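Long-range contacts in serine repeat antigen 5 (Plasmodium falciparum, PDB 6X42), which adopts the fold of a papain-family cysteine protease and is regarded as a pseudo-zymogen, so it is probably not a conventional protease: residues A[41-45]-A[72-76]; A[99-103]-A[274-278]; A[111-117]-A[135-140]; A[189-195]-A[217-223]. All coordinates share one frame; numbering follows the deposited sequence.

How the contacts relate
Contacts 2 and 4 are buried in the middle of the fold, contact 1 lies at the surface and contact 3 is partly buried farther out. All four place side chains against helix 53-68, but the contacts themselves differ in chemistry. Contact 4 is an antiparallel strand pair built on backbone hydrogen bonds; contact 2, a helix on a strand, is wholly apolar across its two segments. They join where Val275 N lies 2.8 Å from Ile190 O, a probable hydrogen bond between neighbouring strands. Contacts 1 and 3 tie loops together, the first through a lysine, the second through asparagine amides and aromatic rings, and they meet where Glu115 N approaches Lys75 O to 2.8 Å.

Contact 1 of 4, residues A[41-45]-A[72-76]; sequences NLQVE and EPTKI
The loops on either side of helix 53-68 in this papain-like fold are clasped at the protein surface by Lys75, whose ammonium group meets Gln43 and Glu45. Two acceptors on segment 41-45 define the grip. NZ donates to the backbone oxygen Gln43 O at 2.7 Å, lying close to the carbonyl plane (16° from it). It also forms a salt bridge with Glu45 OE2 at 2.8 Å, and here the approach is clearly from above the carboxylate plane, 38° out of it. The two side chains come from opposite directions, Glu45 extended beyond CG and Lys75 bent at both chi2 and chi4; the last bend, at 58°, swings NZ toward the carbonyl. Both acceptors have further partners: Lys59 forms a second salt bridge to Glu45 OE2, and Arg243 a hydrogen bond to Gln43 O, so each oxygen is shared between two cationic side chains.

The lysine also packs on Leu42 through its CE, which lies 3.7 Å from Leu42 CA and 3.8 Å from Leu42 CD2. That same methyl turns to Pro73, the centre of an inverse gamma turn whose Thr74 N to Glu72 O bond is weak. Leu42 CD2 touches Pro73 CB at 3.7 Å, and at the outer margin the proline ring presents CG to Asn41 CB at 3.9 Å.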
loop_
_atom_site.group_PDB
_atom_site.type_symbol
_atom_site.label_atom_id
_atom_site.label_comp_id
_atom_site.label_asym_id
_atom_site.label_seq_id
_atom_site.Cartn_x
_atom_site.Cartn_y
_atom_site.Cartn_z
ATOM N N ASN A 41 14.697 3.657 -0.410
ATOM C CA ASN A 41 15.381 3.022 0.702
ATOM C C ASN A 41 14.439 2.275 1.632
ATOM O O ASN A 41 14.880 1.764 2.666
ATOM C CB ASN A 41 16.198 4.089 1.403
ATOM C CG ASN A 41 17.505 4.343 0.679
ATOM O OD1 ASN A 41 18.474 3.611 0.862
ATOM N ND2 ASN A 41 17.474 5.254 -0.285
ATOM N N LEU A 42 13.169 2.147 1.263
ATOM C CA LEU A 42 12.230 1.285 1.981
ATOM C C LEU A 42 12.272 -0.096 1.326
ATOM O O LEU A 42 11.646 -0.326 0.286
ATOM C CB LEU A 42 10.831 1.884 1.914
ATOM C CG LEU A 42 10.623 3.242 2.596
ATOM C CD1 LEU A 42 9.290 3.888 2.158
ATOM C CD2 LEU A 42 10.673 3.075 4.107
ATOM N N GLN A 43 13.029 -1.018 1.904
ATOM C CA GLN A 43 13.253 -2.288 1.239
ATOM C C GLN A 43 11.991 -3.139 1.300
ATOM O O GLN A 43 11.167 -3.003 2.205
ATOM C CB GLN A 43 14.424 -3.025 1.874
ATOM C CG GLN A 43 15.769 -2.312 1.674
ATOM C CD GLN A 43 16.043 -1.942 0.197
ATOM O OE1 GLN A 43 16.267 -2.810 -0.656
ATOM N NE2 GLN A 43 16.033 -0.639 -0.095
ATOM N N VAL A 44 11.860 -4.035 0.320
ATOM C CA VAL A 44 10.750 -4.974 0.275
ATOM C C VAL A 44 10.796 -5.902 1.483
ATOM O O VAL A 44 11.869 -6.333 1.928
ATOM C CB VAL A 44 10.838 -5.759 -1.045
ATOM C CG1 VAL A 44 9.876 -6.946 -1.079
ATOM C CG2 VAL A 44 10.575 -4.821 -2.218
ATOM N N GLU A 45 9.619 -6.203 2.023
ATOM C CA GLU A 45 9.444 -7.091 3.167
ATOM C C GLU A 45 8.748 -8.384 2.747
ATOM O O GLU A 45 8.216 -8.500 1.649
ATOM C CB GLU A 45 8.699 -6.369 4.292
ATOM C CG GLU A 45 9.483 -5.141 4.766
ATOM C CD GLU A 45 8.888 -4.440 5.966
ATOM O OE1 GLU A 45 8.522 -5.120 6.932
ATOM O OE2 GLU A 45 8.815 -3.201 5.964
ATOM N N GLU A 72 13.159 10.172 7.928
ATOM C CA GLU A 72 13.987 9.062 7.490
ATOM C C GLU A 72 13.118 7.876 7.070
ATOM O O GLU A 72 11.969 7.751 7.506
ATOM C CB GLU A 72 14.869 8.609 8.650
ATOM C CG GLU A 72 16.031 9.541 8.995
ATOM C CD GLU A 72 16.933 9.815 7.815
ATOM O OE1 GLU A 72 17.051 10.998 7.427
ATOM O OE2 GLU A 72 17.510 8.849 7.270
ATOM N N PRO A 73 13.661 6.957 6.231
ATOM C CA PRO A 73 12.906 5.755 5.818
ATOM C C PRO A 73 12.925 4.643 6.866
ATOM O O PRO A 73 13.419 3.535 6.643
ATOM C CB PRO A 73 13.610 5.365 4.509
ATOM C CG PRO A 73 15.021 5.831 4.686
ATOM C CD PRO A 73 14.940 7.090 5.506
ATOM N N THR A 74 12.344 4.923 8.022
ATOM C CA THR A 74 12.334 3.987 9.142
ATOM C C THR A 74 11.094 3.115 9.054
ATOM O O THR A 74 9.982 3.624 8.931
ATOM C CB THR A 74 12.306 4.759 10.465
ATOM O OG1 THR A 74 13.336 5.744 10.477
ATOM C CG2 THR A 74 12.490 3.808 11.621
ATOM N N LYS A 75 11.284 1.808 9.128
ATOM C CA LYS A 75 10.163 0.890 8.996
ATOM C C LYS A 75 9.322 0.830 10.261
ATOM O O LYS A 75 9.846 0.766 11.378
ATOM C CB LYS A 75 10.656 -0.515 8.671
ATOM C CG LYS A 75 11.336 -0.617 7.336
ATOM C CD LYS A 75 10.437 -0.172 6.209
ATOM C CE LYS A 75 10.963 -0.603 4.857
ATOM N NZ LYS A 75 11.135 -2.065 4.767
ATOM N N ILE A 76 7.996 0.766 10.062
ATOM C CA ILE A 76 7.028 0.511 11.129
ATOM C C ILE A 76 7.002 -0.978 11.466
ATOM O O ILE A 76 7.124 -1.823 10.582
ATOM C CB ILE A 76 5.639 0.993 10.666
ATOM C CG1 ILE A 76 5.630 2.517 10.504
ATOM C CG2 ILE A 76 4.533 0.527 11.612
ATOM C CD1 ILE A 76 4.457 3.090 9.696
#

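Contact 2 of 4, residues A[99-103]-A[274-278]; sequences PMEFL and VVIFN
This is a helix-on-strand packing contact in the buried interior, where Leu103, Phe102 and Pro99 at the start of helix 99-109 pack against the ring of Phe277 on strand 273-280. The short axes run nearly parallel, 15° apart in direction, and approach to 10.3 Å. This is consistent with the interface of the helical and beta-sheet domains of the papain fold, helix 99-109 standing on one side and strand 273-280 on the other.

The ring of Phe277 is approached in three ways. Over one face sits Leu103, whose CD2 stands 3.7 Å from the ring centroid and almost exactly on the normal, a CH-pi placement; its CG is 3.7 Å from Phe277 CE1. At the edge, near the ring plane, Pro99 CB approaches CE1 of Phe277 to 3.9 Å. Phe102 makes the third contact. Its ring is almost parallel to that of Phe277, at 12°, but slid aside: the centroids are 5.8 Å apart, so the pair hardly overlap and meet by their carbons, Phe102 CD2 to Phe277 CE2 at 3.7 Å. CG of Phe102 is anti to the backbone N (chi1 -179°), and the side chain crosses that of Phe277 at about a right angle.

Closer to the start of the strand, Pro99 CB also reaches Val275 CG1 at 4.1 Å. Beyond the two segments, His61 of helix 53-68 accepts from Phe277 N and its ring meets that of Phe277.

With carbon facing carbon at every side-chain meeting, the fit between these two segments rests on shape and dispersion, with no directional polar bond.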
loop_
_atom_site.group_PDB
_atom_site.type_symbol
_atom_site.label_atom_id
_atom_site.label_comp_id
_atom_site.label_asym_id
_atom_site.label_seq_id
_atom_site.Cartn_x
_atom_site.Cartn_y
_atom_site.Cartn_z
ATOM N N PRO A 99 -7.495 -1.895 5.845
ATOM C CA PRO A 99 -6.899 -0.598 6.201
ATOM C C PRO A 99 -7.713 0.186 7.202
ATOM O O PRO A 99 -7.142 0.929 8.004
ATOM C CB PRO A 99 -6.790 0.131 4.852
ATOM C CG PRO A 99 -6.693 -0.984 3.871
ATOM C CD PRO A 99 -7.603 -2.067 4.392
ATOM N N MET A 100 -9.038 0.031 7.176
ATOM C CA MET A 100 -9.887 0.644 8.192
ATOM C C MET A 100 -9.489 0.178 9.584
ATOM O O MET A 100 -9.405 0.988 10.517
ATOM C CB MET A 100 -11.349 0.310 7.870
ATOM C CG MET A 100 -11.775 0.624 6.403
ATOM S SD MET A 100 -11.376 -0.552 5.040
ATOM C CE MET A 100 -11.148 0.592 3.686
ATOM N N GLU A 101 -9.268 -1.126 9.759
ATOM C CA GLU A 101 -8.895 -1.575 11.094
ATOM C C GLU A 101 -7.494 -1.092 11.458
ATOM O O GLU A 101 -7.212 -0.789 12.622
ATOM C CB GLU A 101 -9.004 -3.091 11.281
ATOM C CG GLU A 101 -8.696 -3.423 12.764
ATOM C CD GLU A 101 -8.710 -4.895 13.179
ATOM O OE1 GLU A 101 -8.859 -5.806 12.340
ATOM O OE2 GLU A 101 -8.573 -5.141 14.397
ATOM N N PHE A 102 -6.597 -1.028 10.476
ATOM C CA PHE A 102 -5.260 -0.499 10.722
ATOM C C PHE A 102 -5.329 0.879 11.371
ATOM O O PHE A 102 -4.655 1.147 12.377
ATOM C CB PHE A 102 -4.486 -0.482 9.406
ATOM C CG PHE A 102 -3.090 0.014 9.526
ATOM C CD1 PHE A 102 -2.025 -0.882 9.689
ATOM C CD2 PHE A 102 -2.806 1.362 9.406
ATOM C CE1 PHE A 102 -0.730 -0.424 9.790
ATOM C CE2 PHE A 102 -1.510 1.820 9.495
ATOM C CZ PHE A 102 -0.463 0.926 9.688
ATOM N N LEU A 103 -6.152 1.768 10.823
ATOM C CA LEU A 103 -6.260 3.088 11.427
ATOM C C LEU A 103 -6.849 3.026 12.834
ATOM O O LEU A 103 -6.461 3.801 13.712
ATOM C CB LEU A 103 -7.108 3.998 10.551
ATOM C CG LEU A 103 -6.472 4.425 9.238
ATOM C CD1 LEU A 103 -7.457 5.319 8.512
ATOM C CD2 LEU A 103 -5.168 5.158 9.426
ATOM N N VAL A 274 -8.596 1.208 -4.315
ATOM C CA VAL A 274 -7.473 1.865 -3.669
ATOM C C VAL A 274 -7.954 2.578 -2.417
ATOM O O VAL A 274 -9.106 3.019 -2.337
ATOM C CB VAL A 274 -6.739 2.835 -4.617
ATOM C CG1 VAL A 274 -6.105 2.107 -5.810
ATOM C CG2 VAL A 274 -7.628 3.932 -5.123
ATOM N N VAL A 275 -7.035 2.743 -1.470
ATOM C CA VAL A 275 -7.275 3.442 -0.216
ATOM C C VAL A 275 -6.137 4.422 0.028
ATOM O O VAL A 275 -4.959 4.093 -0.171
ATOM C CB VAL A 275 -7.419 2.468 0.975
ATOM C CG1 VAL A 275 -7.668 3.209 2.274
ATOM C CG2 VAL A 275 -8.520 1.476 0.724
ATOM N N ILE A 276 -6.494 5.621 0.476
ATOM C CA ILE A 276 -5.541 6.625 0.934
ATOM C C ILE A 276 -5.873 7.005 2.371
ATOM O O ILE A 276 -7.035 6.974 2.790
ATOM C CB ILE A 276 -5.464 7.879 0.045
ATOM C CG1 ILE A 276 -6.768 8.637 0.036
ATOM C CG2 ILE A 276 -5.095 7.489 -1.374
ATOM C CD1 ILE A 276 -6.657 10.002 -0.614
ATOM N N PHE A 277 -4.826 7.295 3.143
ATOM C CA PHE A 277 -4.972 7.756 4.513
ATOM C C PHE A 277 -4.892 9.274 4.555
ATOM O O PHE A 277 -4.029 9.877 3.901
ATOM C CB PHE A 277 -3.891 7.157 5.391
ATOM C CG PHE A 277 -4.034 5.668 5.655
ATOM C CD1 PHE A 277 -5.235 4.990 5.483
ATOM C CD2 PHE A 277 -2.941 4.946 6.126
ATOM C CE1 PHE A 277 -5.322 3.631 5.763
ATOM C CE2 PHE A 277 -3.040 3.584 6.414
ATOM C CZ PHE A 277 -4.226 2.941 6.243
ATOM N N ASN A 278 -5.775 9.879 5.338
ATOM C CA ASN A 278 -5.834 11.331 5.494
ATOM C C ASN A 278 -5.241 11.676 6.855
ATOM O O ASN A 278 -5.893 11.505 7.887
ATOM C CB ASN A 278 -7.278 11.772 5.363
ATOM C CG ASN A 278 -7.898 11.341 4.049
ATOM O OD1 ASN A 278 -7.295 11.496 2.991
ATOM N ND2 ASN A 278 -9.090 10.774 4.112
#

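Contact 3 of 4, residues A[111-117]-A[135-140]; sequences FLPAESN and HWMNLW
Leu112 and Asn138 pin together two loop segments that follow helix 99-109 in the papain-like fold, and an Asx turn organises the junction.

Hydrogen bonds come first. Asn138 OD1 accepts from Leu112 N at 3.0 Å and, closing the Asx turn, from Trp140 N at 3.0 Å. The two donors arrive from opposite faces of the amide plane, so the oxygen is clamped between them, while Asn138 ND2 is bonded to Gly110 O. Setting CG anti to the backbone N (chi1 -170°) directs the amide to this site. Leu112 O in turn accepts from Leu139 N at 2.9 Å. At the other end Asn117 OD1 takes Met137 N at 3.1 Å, and a weak bond from Ala114 N joins it within its own segment.

The amides that make these bonds also lie flat on aromatic rings. Asn138 stacks on Phe111 with the planes 14° apart, its CG over one ring face toward the rim. Asn117 lies still closer to parallel with Trp136, at 6°, and its CB stands 3.4 Å from the centroid of the five-membered ring, a CH-pi contact. The ring contacts and the hydrogen bonds would both limit rotation of the amides.

Apolar contacts complete the interface. Pro113 CB lies 3.7 Å from Trp136 CE3, Leu112 CD1 packs on Trp140 CB, and Ala114 CB touches both Met137 SD and Leu139 CD1.

One water extends the polar chain: it accepts from Asn117 ND2 at 3.0 Å and donates to His135 O at 2.6 Å.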
loop_
_atom_site.group_PDB
_atom_site.type_symbol
_atom_site.label_atom_id
_atom_site.label_comp_id
_atom_site.label_asym_id
_atom_site.label_seq_id
_atom_site.Cartn_x
_atom_site.Cartn_y
_atom_site.Cartn_z
ATOM N N PHE A 111 0.713 4.557 19.278
ATOM C CA PHE A 111 2.136 4.247 19.210
ATOM C C PHE A 111 2.375 3.301 18.050
ATOM O O PHE A 111 1.711 2.265 17.940
ATOM C CB PHE A 111 2.586 3.594 20.523
ATOM C CG PHE A 111 4.042 3.801 20.849
ATOM C CD1 PHE A 111 4.431 4.752 21.780
ATOM C CD2 PHE A 111 5.022 3.037 20.230
ATOM C CE1 PHE A 111 5.775 4.939 22.091
ATOM C CE2 PHE A 111 6.366 3.219 20.530
ATOM C CZ PHE A 111 6.743 4.172 21.463
ATOM N N LEU A 112 3.311 3.661 17.182
ATOM C CA LEU A 112 3.794 2.764 16.136
ATOM C C LEU A 112 5.271 2.576 16.403
ATOM O O LEU A 112 6.080 3.469 16.085
ATOM C CB LEU A 112 3.578 3.330 14.736
ATOM C CG LEU A 112 2.122 3.359 14.300
ATOM C CD1 LEU A 112 2.043 4.109 12.986
ATOM C CD2 LEU A 112 1.544 1.946 14.204
ATOM N N PRO A 113 5.671 1.458 16.986
ATOM C CA PRO A 113 7.095 1.188 17.144
ATOM C C PRO A 113 7.760 0.965 15.798
ATOM O O PRO A 113 7.137 0.624 14.788
ATOM C CB PRO A 113 7.131 -0.101 17.974
ATOM C CG PRO A 113 5.769 -0.247 18.574
ATOM C CD PRO A 113 4.839 0.402 17.590
ATOM N N ALA A 114 9.067 1.123 15.820
ATOM C CA ALA A 114 9.884 0.779 14.680
ATOM C C ALA A 114 10.083 -0.732 14.600
ATOM O O ALA A 114 10.102 -1.440 15.620
ATOM C CB ALA A 114 11.238 1.477 14.799
ATOM N N GLU A 115 10.229 -1.213 13.360
ATOM C CA GLU A 115 10.576 -2.606 13.108
ATOM C C GLU A 115 11.744 -3.060 13.972
ATOM O O GLU A 115 11.737 -4.177 14.492
ATOM C CB GLU A 115 10.930 -2.756 11.624
ATOM C CG GLU A 115 11.465 -4.108 11.205
ATOM C CD GLU A 115 10.423 -5.177 11.212
ATOM O OE1 GLU A 115 9.268 -4.871 11.513
ATOM O OE2 GLU A 115 10.752 -6.332 10.894
ATOM N N SER A 116 12.776 -2.230 14.090
ATOM C CA SER A 116 13.948 -2.615 14.870
ATOM C C SER A 116 13.581 -2.966 16.307
ATOM O O SER A 116 14.211 -3.839 16.919
ATOM C CB SER A 116 14.970 -1.479 14.836
ATOM O OG SER A 116 15.464 -1.307 13.518
ATOM N N ASN A 117 12.563 -2.313 16.863
ATOM C CA ASN A 117 12.175 -2.541 18.246
ATOM C C ASN A 117 11.380 -3.824 18.438
ATOM O O ASN A 117 11.409 -4.412 19.520
ATOM C CB ASN A 117 11.305 -1.375 18.724
ATOM C CG ASN A 117 12.012 -0.036 18.665
ATOM O OD1 ASN A 117 11.389 0.977 18.348
ATOM N ND2 ASN A 117 13.306 -0.012 18.992
ATOM N N HIS A 135 13.128 2.832 25.385
ATOM C CA HIS A 135 13.988 3.270 24.292
ATOM C C HIS A 135 13.333 3.150 22.924
ATOM O O HIS A 135 13.950 3.521 21.920
ATOM C CB HIS A 135 15.312 2.494 24.299
ATOM C CG HIS A 135 15.199 1.090 23.782
ATOM N ND1 HIS A 135 14.805 0.034 24.578
ATOM C CD2 HIS A 135 15.448 0.565 22.558
ATOM C CE1 HIS A 135 14.807 -1.078 23.862
ATOM N NE2 HIS A 135 15.192 -0.783 22.633
ATOM N N TRP A 136 12.103 2.656 22.852
ATOM C CA TRP A 136 11.467 2.455 21.558
ATOM C C TRP A 136 11.122 3.793 20.900
ATOM O O TRP A 136 10.766 4.761 21.576
ATOM C CB TRP A 136 10.202 1.614 21.748
ATOM C CG TRP A 136 10.434 0.120 21.913
ATOM C CD1 TRP A 136 11.608 -0.516 22.187
ATOM C CD2 TRP A 136 9.442 -0.906 21.794
ATOM N NE1 TRP A 136 11.409 -1.878 22.247
ATOM C CE2 TRP A 136 10.083 -2.144 22.019
ATOM C CE3 TRP A 136 8.074 -0.900 21.514
ATOM C CZ2 TRP A 136 9.403 -3.363 21.953
ATOM C CZ3 TRP A 136 7.398 -2.108 21.467
ATOM C CH2 TRP A 136 8.063 -3.323 21.680
ATOM N N MET A 137 11.243 3.844 19.569
ATOM C CA MET A 137 10.802 4.994 18.783
ATOM C C MET A 137 9.296 4.951 18.552
ATOM O O MET A 137 8.732 3.886 18.308
ATOM C CB MET A 137 11.398 4.954 17.374
ATOM C CG MET A 137 12.879 4.781 17.238
ATOM S SD MET A 137 13.326 4.771 15.472
ATOM C CE MET A 137 12.666 6.344 14.888
ATOM N N ASN A 138 8.658 6.114 18.557
ATOM C CA ASN A 138 7.257 6.239 18.143
ATOM C C ASN A 138 7.221 6.928 16.782
ATOM O O ASN A 138 7.387 8.147 16.687
ATOM C CB ASN A 138 6.427 7.029 19.153
ATOM C CG ASN A 138 4.938 6.961 18.860
ATOM O OD1 ASN A 138 4.508 6.360 17.867
ATOM N ND2 ASN A 138 4.139 7.579 19.725
ATOM N N LEU A 139 6.969 6.155 15.735
ATOM C CA LEU A 139 6.918 6.711 14.388
ATOM C C LEU A 139 5.601 7.414 14.112
ATOM O O LEU A 139 5.394 7.913 13.001
ATOM C CB LEU A 139 7.173 5.603 13.364
ATOM C CG LEU A 139 8.557 4.959 13.507
ATOM C CD1 LEU A 139 8.662 3.736 12.612
ATOM C CD2 LEU A 139 9.662 5.962 13.182
ATOM N N TRP A 140 4.716 7.459 15.101
ATOM C CA TRP A 140 3.460 8.184 15.041
ATOM C C TRP A 140 3.476 9.403 15.952
ATOM O O TRP A 140 2.444 10.046 16.136
ATOM C CB TRP A 140 2.316 7.244 15.429
ATOM C CG TRP A 140 0.977 7.825 15.188
ATOM C CD1 TRP A 140 -0.032 7.955 16.092
ATOM C CD2 TRP A 140 0.485 8.353 13.956
ATOM N NE1 TRP A 140 -1.121 8.551 15.505
ATOM C CE2 TRP A 140 -0.829 8.799 14.189
ATOM C CE3 TRP A 140 1.030 8.500 12.677
ATOM C CZ2 TRP A 140 -1.603 9.380 13.195
ATOM C CZ3 TRP A 140 0.248 9.082 11.689
ATOM C CH2 TRP A 140 -1.046 9.505 11.952
HETATM O O HOH W 1 14.648 2.619 19.615
#

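Contact 4 of 4, residues A[189-195]-A[217-223]; sequences VIAYIKA and ADHAVNI. With EDO (1,2-ethanediol), chain F.
Asp218 holds CG between its backbone N and carbonyl carbon (chi1 64°), which carries its carboxylate across to Ala195, while His219 next to it has CG anti to its N (chi1 180°) and lies alongside Ile193. A classic beta bulge sets Asp218 and His219 opposite the single residue Ile193 at the end of an antiparallel strand pair. Ile193 O accepts from both, His219 N at 3.0 Å and Asp218 N at 2.9 Å. Asp218 OD1 then takes Ala195 N at 2.8 Å with its syn lone pair, adding a side-chain link beyond the last bridged pair.

Along the strands, Val221 N to Ala191 O, at 2.8 Å, is almost straight (177°). Ile193, Ala191 and Val189 share one face of the sheet with His219, Val221 and Ile223. On the other face Ala220 CB lies over the Tyr192 ring, and Asn222 ND2 reaches Val189 O at 3.2 Å while also bonding Ala57 O of helix 53-68.

His219 probably occupies the position of the papain-family catalytic histidine: it touches Ser53, which stands where those enzymes carry cysteine, and its NE2 bonds Asn244 OD1. Beside the bulge, a 1,2-ethanediol, probably from the crystallisation liquor, donates from O1 to Asp218 O at 2.8 Å.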
loop_
_atom_site.group_PDB
_atom_site.type_symbol
_atom_site.label_atom_id
_atom_site.label_comp_id
_atom_site.label_asym_id
_atom_site.label_seq_id
_atom_site.Cartn_x
_atom_site.Cartn_y
_atom_site.Cartn_z
ATOM N N VAL A 189 -0.322 4.644 -2.979
ATOM C CA VAL A 189 -1.633 4.334 -2.429
ATOM C C VAL A 189 -1.624 2.872 -2.002
ATOM O O VAL A 189 -0.775 2.082 -2.424
ATOM C CB VAL A 189 -2.796 4.599 -3.410
ATOM C CG1 VAL A 189 -2.821 6.046 -3.847
ATOM C CG2 VAL A 189 -2.736 3.643 -4.611
ATOM N N ILE A 190 -2.581 2.511 -1.150
ATOM C CA ILE A 190 -2.903 1.120 -0.878
ATOM C C ILE A 190 -3.813 0.646 -2.000
ATOM O O ILE A 190 -4.725 1.380 -2.399
ATOM C CB ILE A 190 -3.602 1.002 0.488
ATOM C CG1 ILE A 190 -2.760 1.601 1.615
ATOM C CG2 ILE A 190 -3.965 -0.462 0.751
ATOM C CD1 ILE A 190 -3.588 1.906 2.869
ATOM N N ALA A 191 -3.572 -0.551 -2.524
ATOM C CA ALA A 191 -4.448 -1.114 -3.548
ATOM C C ALA A 191 -4.834 -2.528 -3.167
ATOM O O ALA A 191 -4.019 -3.265 -2.595
ATOM C CB ALA A 191 -3.791 -1.120 -4.939
ATOM N N TYR A 192 -6.042 -2.937 -3.513
ATOM C CA TYR A 192 -6.526 -4.307 -3.248
ATOM C C TYR A 192 -6.581 -5.075 -4.554
ATOM O O TYR A 192 -7.025 -4.522 -5.509
ATOM C CB TYR A 192 -7.878 -4.344 -2.533
ATOM C CG TYR A 192 -7.692 -4.620 -1.067
ATOM C CD1 TYR A 192 -7.639 -3.589 -0.150
ATOM C CD2 TYR A 192 -7.454 -5.905 -0.611
ATOM C CE1 TYR A 192 -7.413 -3.833 1.192
ATOM C CE2 TYR A 192 -7.221 -6.167 0.727
ATOM C CZ TYR A 192 -7.207 -5.126 1.634
ATOM O OH TYR A 192 -6.979 -5.368 2.956
ATOM N N ILE A 193 -6.072 -6.291 -4.548
ATOM C CA ILE A 193 -6.120 -7.237 -5.648
ATOM C C ILE A 193 -6.572 -8.589 -5.105
ATOM O O ILE A 193 -6.628 -8.820 -3.900
ATOM C CB ILE A 193 -4.754 -7.372 -6.365
ATOM C CG1 ILE A 193 -3.675 -7.959 -5.438
ATOM C CG2 ILE A 193 -4.308 -6.011 -6.888
ATOM C CD1 ILE A 193 -2.395 -8.343 -6.189
ATOM N N LYS A 194 -6.889 -9.504 -6.014
ATOM C CA LYS A 194 -7.099 -10.900 -5.646
ATOM C C LYS A 194 -5.762 -11.617 -5.812
ATOM O O LYS A 194 -5.182 -11.614 -6.905
ATOM C CB LYS A 194 -8.213 -11.552 -6.470
ATOM C CG LYS A 194 -8.841 -12.752 -5.747
ATOM C CD LYS A 194 -10.093 -13.263 -6.435
ATOM C CE LYS A 194 -10.871 -14.210 -5.545
ATOM N NZ LYS A 194 -12.060 -14.736 -6.269
ATOM N N ALA A 195 -5.266 -12.208 -4.719
ATOM C CA ALA A 195 -3.915 -12.769 -4.716
ATOM C C ALA A 195 -3.739 -13.808 -5.817
ATOM O O ALA A 195 -2.650 -13.923 -6.400
ATOM C CB ALA A 195 -3.589 -13.396 -3.359
ATOM N N ALA A 217 -11.601 -8.904 -3.997
ATOM C CA ALA A 217 -10.171 -8.851 -3.715
ATOM C C ALA A 217 -9.923 -9.430 -2.336
ATOM O O ALA A 217 -10.850 -9.584 -1.540
ATOM C CB ALA A 217 -9.640 -7.417 -3.807
ATOM N N ASP A 218 -8.637 -9.729 -2.041
ATOM C CA ASP A 218 -8.287 -10.340 -0.766
ATOM C C ASP A 218 -6.860 -10.072 -0.328
ATOM O O ASP A 218 -6.459 -10.617 0.702
ATOM C CB ASP A 218 -8.557 -11.861 -0.792
ATOM C CG ASP A 218 -7.693 -12.595 -1.809
ATOM O OD1 ASP A 218 -6.773 -11.963 -2.384
ATOM O OD2 ASP A 218 -7.932 -13.804 -2.024
ATOM N N HIS A 219 -6.108 -9.201 -1.006
ATOM C CA HIS A 219 -4.690 -9.034 -0.728
ATOM C C HIS A 219 -4.338 -7.589 -1.023
ATOM O O HIS A 219 -4.655 -7.072 -2.096
ATOM C CB HIS A 219 -3.894 -10.018 -1.611
ATOM C CG HIS A 219 -2.420 -9.933 -1.424
ATOM N ND1 HIS A 219 -1.782 -10.352 -0.279
ATOM C CD2 HIS A 219 -1.454 -9.498 -2.263
ATOM C CE1 HIS A 219 -0.488 -10.123 -0.409
ATOM N NE2 HIS A 219 -0.263 -9.599 -1.601
ATOM N N ALA A 220 -3.698 -6.949 -0.059
ATOM C CA ALA A 220 -3.322 -5.552 -0.170
ATOM C C ALA A 220 -1.879 -5.409 -0.644
ATOM O O ALA A 220 -0.991 -6.110 -0.170
ATOM C CB ALA A 220 -3.477 -4.834 1.163
ATOM N N VAL A 221 -1.680 -4.513 -1.613
ATOM C CA VAL A 221 -0.400 -4.162 -2.201
ATOM C C VAL A 221 -0.325 -2.635 -2.241
ATOM O O VAL A 221 -1.195 -1.958 -1.708
ATOM C CB VAL A 221 -0.225 -4.789 -3.597
ATOM C CG1 VAL A 221 -0.171 -6.310 -3.497
ATOM C CG2 VAL A 221 -1.346 -4.343 -4.535
ATOM N N ASN A 222 0.734 -2.076 -2.837
ATOM C CA ASN A 222 0.811 -0.626 -2.999
ATOM C C ASN A 222 1.098 -0.301 -4.452
ATOM O O ASN A 222 1.985 -0.899 -5.065
ATOM C CB ASN A 222 1.903 -0.011 -2.126
ATOM C CG ASN A 222 1.659 -0.239 -0.650
ATOM O OD1 ASN A 222 2.176 -1.196 -0.068
ATOM N ND2 ASN A 222 0.833 0.618 -0.044
ATOM N N ILE A 223 0.395 0.692 -4.989
ATOM C CA ILE A 223 0.808 1.305 -6.247
ATOM C C ILE A 223 1.799 2.400 -5.906
ATOM O O ILE A 223 1.520 3.259 -5.058
ATOM C CB ILE A 223 -0.387 1.829 -7.052
ATOM C CG1 ILE A 223 -1.296 0.678 -7.474
ATOM C CG2 ILE A 223 0.110 2.606 -8.270
ATOM C CD1 ILE A 223 -2.629 1.136 -8.056
HETATM C C1 EDO F . -4.317 -13.892 0.512
HETATM O O1 EDO F . -5.282 -13.087 1.196
HETATM C C2 EDO F . -4.676 -15.354 0.696
HETATM O O2 EDO F . -4.750 -15.610 2.101
#